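Local structure of TRAP dicarboxylate transporter-DctP subunit (Desulfovibrio salexigens, 4N6D) at residues S105-L110 against S327-L332; L112-S117 against S121-D126; T129-K134 against G322-S327. The protein probably captures an organic acid in the periplasm for a tripartite (TRAP) transporter, perhaps a dicarboxylate or related solute. All coordinates share one frame; numbering follows the deposited sequence. Where two conformers were deposited one is given.

Contact 1 of 3, residues S105-L110 against S327-L332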
loop_
_atom_site.group_PDB
_atom_site.type_symbol
_atom_site.label_atom_id
_atom_site.label_comp_id
_atom_site.label_asym_id
_atom_site.label_seq_id
_atom_site.Cartn_x
_atom_site.Cartn_y
_atom_site.Cartn_z
ATOM N N SER A 105 6.491 -6.641 -9.401
ATOM C CA SER A 105 6.215 -5.889 -8.178
ATOM C C SER A 105 4.803 -6.082 -7.663
ATOM O O SER A 105 4.553 -5.891 -6.472
ATOM C CB SER A 105 6.498 -4.396 -8.360
ATOM O OG SER A 105 7.864 -4.183 -8.744
ATOM N N SER A 106 3.880 -6.446 -8.549
ATOM C CA SER A 106 2.501 -6.754 -8.154
ATOM C C SER A 106 2.394 -7.905 -7.134
ATOM O O SER A 106 1.334 -8.142 -6.563
ATOM C CB SER A 106 1.654 -7.065 -9.383
ATOM O OG SER A 106 2.140 -8.190 -10.086
ATOM N N VAL A 107 3.490 -8.630 -6.921
ATOM C CA VAL A 107 3.480 -9.691 -5.914
ATOM C C VAL A 107 3.051 -9.088 -4.590
ATOM O O VAL A 107 2.379 -9.752 -3.756
ATOM C CB VAL A 107 4.861 -10.383 -5.798
ATOM C CG1 VAL A 107 5.898 -9.447 -5.214
ATOM C CG2 VAL A 107 4.752 -11.660 -4.974
ATOM N N PHE A 108 3.382 -7.811 -4.382
ATOM C CA PHE A 108 3.062 -7.165 -3.105
ATOM C C PHE A 108 1.594 -6.799 -2.931
ATOM O O PHE A 108 1.216 -6.257 -1.882
ATOM C CB PHE A 108 3.943 -5.946 -2.833
ATOM C CG PHE A 108 5.195 -6.293 -2.115
ATOM C CD1 PHE A 108 5.212 -6.314 -0.737
ATOM C CD2 PHE A 108 6.327 -6.674 -2.804
ATOM C CE1 PHE A 108 6.349 -6.670 -0.046
ATOM C CE2 PHE A 108 7.490 -7.034 -2.089
ATOM C CZ PHE A 108 7.464 -7.045 -0.715
ATOM N N GLU A 109 0.761 -7.101 -3.924
ATOM C CA GLU A 109 -0.704 -6.974 -3.788
ATOM C C GLU A 109 -1.354 -8.197 -3.117
ATOM O O GLU A 109 -2.477 -8.132 -2.685
ATOM C CB GLU A 109 -1.338 -6.769 -5.161
ATOM C CG GLU A 109 -0.812 -5.548 -5.877
ATOM C CD GLU A 109 -1.018 -5.597 -7.383
ATOM O OE1 GLU A 109 -1.843 -6.400 -7.854
ATOM O OE2 GLU A 109 -0.339 -4.827 -8.088
ATOM N N LEU A 110 -0.617 -9.294 -3.034
ATOM C CA LEU A 110 -1.161 -10.563 -2.604
ATOM C C LEU A 110 -1.177 -10.647 -1.079
ATOM O O LEU A 110 -0.439 -9.944 -0.403
ATOM C CB LEU A 110 -0.270 -11.708 -3.119
ATOM C CG LEU A 110 -0.200 -11.811 -4.631
ATOM C CD1 LEU A 110 0.882 -12.818 -5.050
ATOM C CD2 LEU A 110 -1.560 -12.177 -5.201
ATOM N N SER A 327 9.466 -16.678 -2.584
ATOM C CA SER A 327 10.440 -17.077 -1.569
ATOM C C SER A 327 11.172 -15.857 -1.041
ATOM O O SER A 327 11.297 -15.645 0.170
ATOM C CB SER A 327 11.463 -18.032 -2.155
ATOM O OG SER A 327 10.876 -19.270 -2.482
ATOM N N ASP A 328 11.690 -15.058 -1.960
ATOM C CA ASP A 328 12.433 -13.880 -1.573
ATOM C C ASP A 328 11.598 -12.894 -0.757
ATOM O O ASP A 328 12.109 -12.257 0.163
ATOM C CB ASP A 328 13.001 -13.184 -2.803
ATOM C CG ASP A 328 14.150 -13.942 -3.420
ATOM O OD1 ASP A 328 14.662 -14.885 -2.771
ATOM O OD2 ASP A 328 14.549 -13.571 -4.555
ATOM N N VAL A 329 10.311 -12.789 -1.070
ATOM C CA VAL A 329 9.425 -11.880 -0.354
ATOM C C VAL A 329 9.302 -12.341 1.103
ATOM O O VAL A 329 9.360 -11.515 2.015
ATOM C CB VAL A 329 8.040 -11.787 -1.012
ATOM C CG1 VAL A 329 7.040 -11.057 -0.122
ATOM C CG2 VAL A 329 8.170 -11.040 -2.342
ATOM N N GLU A 330 9.143 -13.642 1.320
ATOM C CA GLU A 330 9.010 -14.136 2.703
ATOM C C GLU A 330 10.304 -13.895 3.488
ATOM O O GLU A 330 10.281 -13.585 4.686
ATOM C CB GLU A 330 8.621 -15.618 2.734
ATOM C CG GLU A 330 8.619 -16.263 4.129
ATOM C CD GLU A 330 7.527 -15.768 5.074
ATOM O OE1 GLU A 330 6.692 -14.917 4.698
ATOM O OE2 GLU A 330 7.495 -16.280 6.208
ATOM N N GLU A 331 11.434 -14.068 2.821
ATOM C CA GLU A 331 12.715 -13.817 3.465
ATOM C C GLU A 331 12.770 -12.357 3.922
ATOM O O GLU A 331 13.207 -12.070 5.036
ATOM C CB GLU A 331 13.878 -14.148 2.523
ATOM C CG GLU A 331 15.270 -13.791 3.093
ATOM C CD GLU A 331 16.427 -14.172 2.195
ATOM O OE1 GLU A 331 16.207 -14.417 0.991
ATOM O OE2 GLU A 331 17.575 -14.248 2.709
ATOM N N LEU A 332 12.326 -11.445 3.065
ATOM C CA LEU A 332 12.305 -10.025 3.390
ATOM C C LEU A 332 11.288 -9.706 4.489
ATOM O O LEU A 332 11.553 -8.858 5.347
ATOM C CB LEU A 332 12.034 -9.193 2.128
ATOM C CG LEU A 332 13.181 -9.253 1.118
ATOM C CD1 LEU A 332 12.717 -8.669 -0.203
ATOM C CD2 LEU A 332 14.403 -8.494 1.627
#

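Contact 2 of 3, residues L112-S117 against S121-D126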
loop_
_atom_site.group_PDB
_atom_site.type_symbol
_atom_site.label_atom_id
_atom_site.label_comp_id
_atom_site.label_asym_id
_atom_site.label_seq_id
_atom_site.Cartn_x
_atom_site.Cartn_y
_atom_site.Cartn_z
ATOM N N LEU A 112 0.291 -11.933 1.777
ATOM C CA LEU A 112 1.592 -12.529 1.999
ATOM C C LEU A 112 2.031 -12.415 3.441
ATOM O O LEU A 112 3.172 -12.713 3.757
ATOM C CB LEU A 112 2.640 -11.916 1.077
ATOM C CG LEU A 112 2.416 -12.193 -0.420
ATOM C CD1 LEU A 112 3.551 -11.650 -1.228
ATOM C CD2 LEU A 112 2.250 -13.680 -0.715
ATOM N N GLY A 113 1.118 -12.009 4.308
ATOM C CA GLY A 113 1.380 -12.003 5.735
ATOM C C GLY A 113 2.069 -10.776 6.303
ATOM O O GLY A 113 2.459 -10.794 7.464
ATOM N N PHE A 114 2.216 -9.695 5.536
ATOM C CA PHE A 114 2.807 -8.482 6.098
ATOM C C PHE A 114 1.876 -7.856 7.123
ATOM O O PHE A 114 0.666 -7.822 6.930
ATOM C CB PHE A 114 3.145 -7.482 4.985
ATOM C CG PHE A 114 4.410 -7.837 4.246
ATOM C CD1 PHE A 114 4.371 -8.703 3.158
ATOM C CD2 PHE A 114 5.626 -7.349 4.673
ATOM C CE1 PHE A 114 5.528 -9.069 2.499
ATOM C CE2 PHE A 114 6.808 -7.702 4.001
ATOM C CZ PHE A 114 6.754 -8.564 2.925
ATOM N N THR A 115 2.440 -7.365 8.220
ATOM C CA THR A 115 1.608 -6.869 9.323
ATOM C C THR A 115 1.818 -5.391 9.621
ATOM O O THR A 115 1.305 -4.874 10.614
ATOM C CB THR A 115 1.891 -7.668 10.605
ATOM O OG1 THR A 115 3.261 -7.508 10.967
ATOM C CG2 THR A 115 1.596 -9.150 10.395
ATOM N N SER A 116 2.567 -4.703 8.763
ATOM C CA SER A 116 2.771 -3.267 8.935
ATOM C C SER A 116 3.176 -2.644 7.617
ATOM O O SER A 116 3.674 -3.338 6.722
ATOM C CB SER A 116 3.839 -2.955 9.996
ATOM O OG SER A 116 5.143 -3.241 9.521
ATOM N N SER A 117 2.961 -1.334 7.516
ATOM C CA SER A 117 3.389 -0.556 6.363
ATOM C C SER A 117 4.907 -0.490 6.284
ATOM O O SER A 117 5.479 -0.560 5.197
ATOM C CB SER A 117 2.818 0.853 6.474
ATOM O OG SER A 117 3.237 1.655 5.365
ATOM N N SER A 121 6.877 -1.828 3.186
ATOM C CA SER A 121 7.522 -0.789 2.363
ATOM C C SER A 121 8.992 -1.137 2.137
ATOM O O SER A 121 9.510 -1.049 1.011
ATOM C CB SER A 121 7.425 0.589 3.027
ATOM O OG SER A 121 6.085 1.055 3.050
ATOM N N LEU A 122 9.666 -1.523 3.211
ATOM C CA LEU A 122 11.079 -1.830 3.103
ATOM C C LEU A 122 11.294 -3.115 2.309
ATOM O O LEU A 122 12.248 -3.190 1.528
ATOM C CB LEU A 122 11.732 -1.928 4.478
ATOM C CG LEU A 122 12.018 -0.570 5.116
ATOM C CD1 LEU A 122 12.327 -0.731 6.563
ATOM C CD2 LEU A 122 13.153 0.108 4.329
ATOM N N ALA A 123 10.422 -4.114 2.498
ATOM C CA ALA A 123 10.552 -5.344 1.718
ATOM C C ALA A 123 10.342 -5.067 0.234
ATOM O O ALA A 123 11.063 -5.597 -0.612
ATOM C CB ALA A 123 9.588 -6.435 2.203
ATOM N N LEU A 124 9.366 -4.220 -0.091
ATOM C CA LEU A 124 9.105 -3.861 -1.487
ATOM C C LEU A 124 10.317 -3.187 -2.145
ATOM O O LEU A 124 10.702 -3.541 -3.280
ATOM C CB LEU A 124 7.869 -2.965 -1.568
ATOM C CG LEU A 124 7.463 -2.398 -2.929
ATOM C CD1 LEU A 124 7.108 -3.461 -3.956
ATOM C CD2 LEU A 124 6.331 -1.466 -2.671
ATOM N N TRP A 125 10.901 -2.224 -1.446
ATOM C CA TRP A 125 12.079 -1.513 -1.961
ATOM C C TRP A 125 13.237 -2.494 -2.164
ATOM O O TRP A 125 13.928 -2.458 -3.197
ATOM C CB TRP A 125 12.482 -0.387 -0.997
ATOM C CG TRP A 125 13.727 0.279 -1.438
ATOM C CD1 TRP A 125 14.968 0.142 -0.882
ATOM C CD2 TRP A 125 13.885 1.133 -2.570
ATOM N NE1 TRP A 125 15.889 0.872 -1.595
ATOM C CE2 TRP A 125 15.245 1.506 -2.627
ATOM C CE3 TRP A 125 13.005 1.631 -3.539
ATOM C CZ2 TRP A 125 15.748 2.341 -3.619
ATOM C CZ3 TRP A 125 13.507 2.481 -4.517
ATOM C CH2 TRP A 125 14.858 2.829 -4.546
ATOM N N ASP A 126 13.466 -3.368 -1.181
ATOM C CA ASP A 126 14.520 -4.360 -1.314
ATOM C C ASP A 126 14.278 -5.313 -2.490
ATOM O O ASP A 126 15.223 -5.690 -3.202
ATOM C CB ASP A 126 14.697 -5.204 -0.043
ATOM C CG ASP A 126 15.439 -4.485 1.060
ATOM O OD1 ASP A 126 15.971 -3.377 0.830
ATOM O OD2 ASP A 126 15.544 -5.088 2.156
#

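Contact 3 of 3, residues T129-K134 against G322-S327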
loop_
_atom_site.group_PDB
_atom_site.type_symbol
_atom_site.label_atom_id
_atom_site.label_comp_id
_atom_site.label_asym_id
_atom_site.label_seq_id
_atom_site.Cartn_x
_atom_site.Cartn_y
_atom_site.Cartn_z
ATOM N N THR A 129 15.065 -3.452 -5.645
ATOM C CA THR A 129 16.489 -3.218 -5.804
ATOM C C THR A 129 17.210 -4.499 -6.240
ATOM O O THR A 129 18.179 -4.459 -7.014
ATOM C CB THR A 129 17.102 -2.701 -4.505
ATOM O OG1 THR A 129 16.551 -1.404 -4.229
ATOM C CG2 THR A 129 18.610 -2.612 -4.636
ATOM N N LYS A 130 16.729 -5.631 -5.748
ATOM C CA LYS A 130 17.324 -6.912 -6.079
ATOM C C LYS A 130 17.041 -7.334 -7.521
ATOM O O LYS A 130 17.929 -7.833 -8.215
ATOM C CB LYS A 130 16.837 -7.997 -5.117
ATOM C CG LYS A 130 17.391 -9.368 -5.451
ATOM C CD LYS A 130 16.910 -10.440 -4.503
ATOM C CE LYS A 130 17.653 -11.735 -4.774
ATOM N NZ LYS A 130 17.393 -12.743 -3.738
ATOM N N TYR A 131 15.796 -7.153 -7.953
ATOM C CA TYR A 131 15.352 -7.698 -9.220
ATOM C C TYR A 131 15.450 -6.738 -10.389
ATOM O O TYR A 131 15.533 -7.198 -11.530
ATOM C CB TYR A 131 13.906 -8.223 -9.110
ATOM C CG TYR A 131 13.824 -9.616 -8.524
ATOM C CD1 TYR A 131 13.828 -9.816 -7.142
ATOM C CD2 TYR A 131 13.786 -10.735 -9.333
ATOM C CE1 TYR A 131 13.776 -11.112 -6.593
ATOM C CE2 TYR A 131 13.718 -12.016 -8.800
ATOM C CZ TYR A 131 13.717 -12.198 -7.428
ATOM O OH TYR A 131 13.686 -13.476 -6.906
ATOM N N GLN A 132 15.453 -5.435 -10.112
ATOM C CA GLN A 132 15.496 -4.414 -11.170
ATOM C C GLN A 132 14.566 -4.794 -12.320
ATOM O O GLN A 132 14.987 -4.891 -13.462
ATOM C CB GLN A 132 16.926 -4.255 -11.681
ATOM C CG GLN A 132 17.905 -3.772 -10.625
ATOM C CD GLN A 132 17.662 -2.338 -10.230
ATOM O OE1 GLN A 132 17.319 -2.041 -9.087
ATOM N NE2 GLN A 132 17.828 -1.438 -11.175
ATOM N N PRO A 133 13.274 -5.007 -12.022
ATOM C CA PRO A 133 12.427 -5.562 -13.078
ATOM C C PRO A 133 12.206 -4.601 -14.250
ATOM O O PRO A 133 12.117 -3.369 -14.106
ATOM C CB PRO A 133 11.117 -5.857 -12.355
ATOM C CG PRO A 133 11.108 -4.948 -11.224
ATOM C CD PRO A 133 12.531 -4.822 -10.768
ATOM N N LYS A 134 12.124 -5.185 -15.429
ATOM C CA LYS A 134 12.036 -4.388 -16.638
ATOM C C LYS A 134 10.735 -3.606 -16.747
ATOM O O LYS A 134 10.625 -2.685 -17.583
ATOM C CB LYS A 134 12.233 -5.270 -17.862
ATOM C CG LYS A 134 11.359 -6.487 -17.897
ATOM C CD LYS A 134 11.807 -7.429 -19.011
ATOM C CE LYS A 134 10.936 -7.269 -20.231
ATOM N NZ LYS A 134 9.545 -7.729 -19.981
ATOM N N GLY A 322 8.025 -16.751 -10.562
ATOM C CA GLY A 322 7.100 -16.409 -9.485
ATOM C C GLY A 322 7.448 -17.097 -8.169
ATOM O O GLY A 322 7.396 -16.460 -7.112
ATOM N N ALA A 323 7.787 -18.377 -8.214
ATOM C CA ALA A 323 8.105 -19.071 -6.964
ATOM C C ALA A 323 9.359 -18.466 -6.333
ATOM O O ALA A 323 9.445 -18.313 -5.089
ATOM C CB ALA A 323 8.265 -20.571 -7.174
ATOM N N ALA A 324 10.340 -18.106 -7.158
ATOM C CA ALA A 324 11.557 -17.517 -6.621
ATOM C C ALA A 324 11.272 -16.178 -5.963
ATOM O O ALA A 324 11.836 -15.852 -4.904
ATOM C CB ALA A 324 12.632 -17.383 -7.697
ATOM N N VAL A 325 10.416 -15.376 -6.598
ATOM C CA VAL A 325 10.056 -14.079 -6.061
ATOM C C VAL A 325 9.319 -14.253 -4.731
ATOM O O VAL A 325 9.620 -13.553 -3.753
ATOM C CB VAL A 325 9.153 -13.311 -7.045
ATOM C CG1 VAL A 325 8.586 -12.053 -6.397
ATOM C CG2 VAL A 325 9.926 -12.950 -8.323
ATOM N N LEU A 326 8.353 -15.172 -4.673
ATOM C CA LEU A 326 7.598 -15.379 -3.434
ATOM C C LEU A 326 8.509 -15.820 -2.294
ATOM O O LEU A 326 8.345 -15.405 -1.163
ATOM C CB LEU A 326 6.486 -16.407 -3.619
ATOM C CG LEU A 326 5.301 -15.929 -4.472
ATOM C CD1 LEU A 326 4.516 -17.080 -5.059
ATOM C CD2 LEU A 326 4.407 -15.012 -3.669
ATOM N N SER A 327 9.466 -16.678 -2.584
ATOM C CA SER A 327 10.440 -17.077 -1.569
ATOM C C SER A 327 11.172 -15.857 -1.041
ATOM O O SER A 327 11.297 -15.645 0.170
ATOM C CB SER A 327 11.463 -18.032 -2.155
ATOM O OG SER A 327 10.876 -19.270 -2.482
#

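Contact 1 of 3, residues S105-L110 against S327-L332
Val329 lays both of its methyl groups against neighbouring side chains of the 105-110 turn, overlapping Val107 with one branch and the end of the Phe108 ring with both. The setting is the two-lobed fold of TRAP solute-binding proteins: a 3-10 turn in the loop between strand 90-94 and helix 117-131 meets helix 322-337, 217 residues further along the chain. The backbones stay well apart, with CA of Phe108 8.4 Å from CA of Val329, and no hydrogen bond crosses the gap, which leaves the join to branched aliphatic carbons and one ring. The turn holds its own shape through i+3 to i bonds, such as Phe108 N to Ser105 O at 3.1 Å, and thereby offers two consecutive side chains to the same valine.

Val107 and Val329 lie side by side, pointing opposite ways. At Val107, chi1 of 68° sets CG1 between the backbone N and the carbonyl carbon, and this is the branch that meets Val329, while CG2 lies against Leu326 of the same helix. Phe108 does not aim its CB at the helix, yet its ring swings closer and passes alongside the valine, meeting it obliquely. Around this core, Val329 also touches Leu112 and Phe114, while Phe108 leans on Ala123 and Leu124 of helix 117-131, and Trp311 of helix 294-317 covers Val107. All three touching residues are buried. The two valine branches divide the work: Val329 CG2 sits 4.0 Å from Val107 CG1 and 4.1 Å from Phe108 CE2, whereas Val329 CG1 lies 4.1 Å from Phe108 CZ.

Contact 2 of 3, residues L112-S117 against S121-D126
Phe114 points its CB toward Ala123 on helix 117-131, and chi1 of -78° places CG beside the backbone N, from where the ring extends to the helix. At its far end CE2 comes to 3.5 Å from Ala123 CB and CZ to 3.6 Å from the same methyl, an oblique approach in which two ring carbons share one small partner. The ring also meets Phe108, with planes at about 45°, and the side chain touches Arg333 and Glu337 of helix 322-337.

Where the loop enters the helix the chemistry turns polar. Ser116 holds the N-cap position, and Ser117 O, in the first turn, accepts twice from Ser121. The backbone bond from Ser121 N is 2.8 Å long with an N-H...O angle of 149°. Ser121 OG donates to the same Ser117 O, also at 2.8 Å, from above the carbonyl plane and from the opposite face to the amide. Ser117 OG turns to Ala146 O, and Ser121 OG accepts from Ala146 N, which ties this turn to the end of strand 139-146. A serine hydroxyl that gives its proton back to its own helix and receives one from the strand is thus satisfied while buried.

Contact 3 of 3, residues T129-K134 against G322-S327
Two helical ends face each other across 8.9 Å, the separation of CA of Tyr131 from CA of Val325. Segment 129-134 finishes helix 117-131 and then leaves it at Gln132, whose positive phi of 42° breaks the helical path; segment 322-327 is the opening of helix 322-337, where Leu326 N already bonds back to Gly322 O. No hydrogen bond runs directly between the two segments, and the bridge is a single aromatic side chain.

Tyr131, the last helical residue, carries it. With CG beside its backbone N at a chi1 of -82°, the ring reaches across to the other helix and runs at a slant to the Val325 side chain. Val325 CG2 lies 3.9 Å from Tyr131 CE2 and 4.0 Å from Tyr131 CZ, so one methyl touches two carbons at the hydroxyl end of the ring. In this family 7 solute-binding protein, with the alpha/beta lobes of the periplasmic binding fold, the contact joins the C-terminal end of helix 117-131, which leads by a short loop into strand 139-146, to the N-terminal turns of a late helix, 188 residues further on.

Beyond the ring, the hydroxyl passes over the helix backbone: Tyr131 OH is 3.6 Å from Ala324 O and 4.1 Å from Ala324 CB, which is contact without a bond. Its polar partner is Asp328, one turn on, whose OD2 is probably hydrogen-bonded to Tyr131 OH and forms a salt bridge with Lys130 NZ. On its other flanks Val325 touches Val107, Leu127 and Trp311, and Leu104 lies against Tyr131.

In the fold
The three contacts illustrate how two helices and the loop before the first of them are held together. Contacts 1 and 3 both use helix 322-337, share Ser327 and have centres about 8 Å apart; contacts 2 and 3 both use helix 117-131. Contacts 1 and 2 are buried and touch each other through the Phe108 and Phe114 rings and through leucine methyls laid on backbone, whereas contact 3 is only partly buried and farther from the chain's centre, about 18 Å against 13 Å and 9 Å. Contact 1 is wholly apolar; contact 2 adds hydrogen bonds local to a helix start. At contact 3 the neighbouring charge of Asp328, from segment 327-332, supplies the polar link that its own two segments lack.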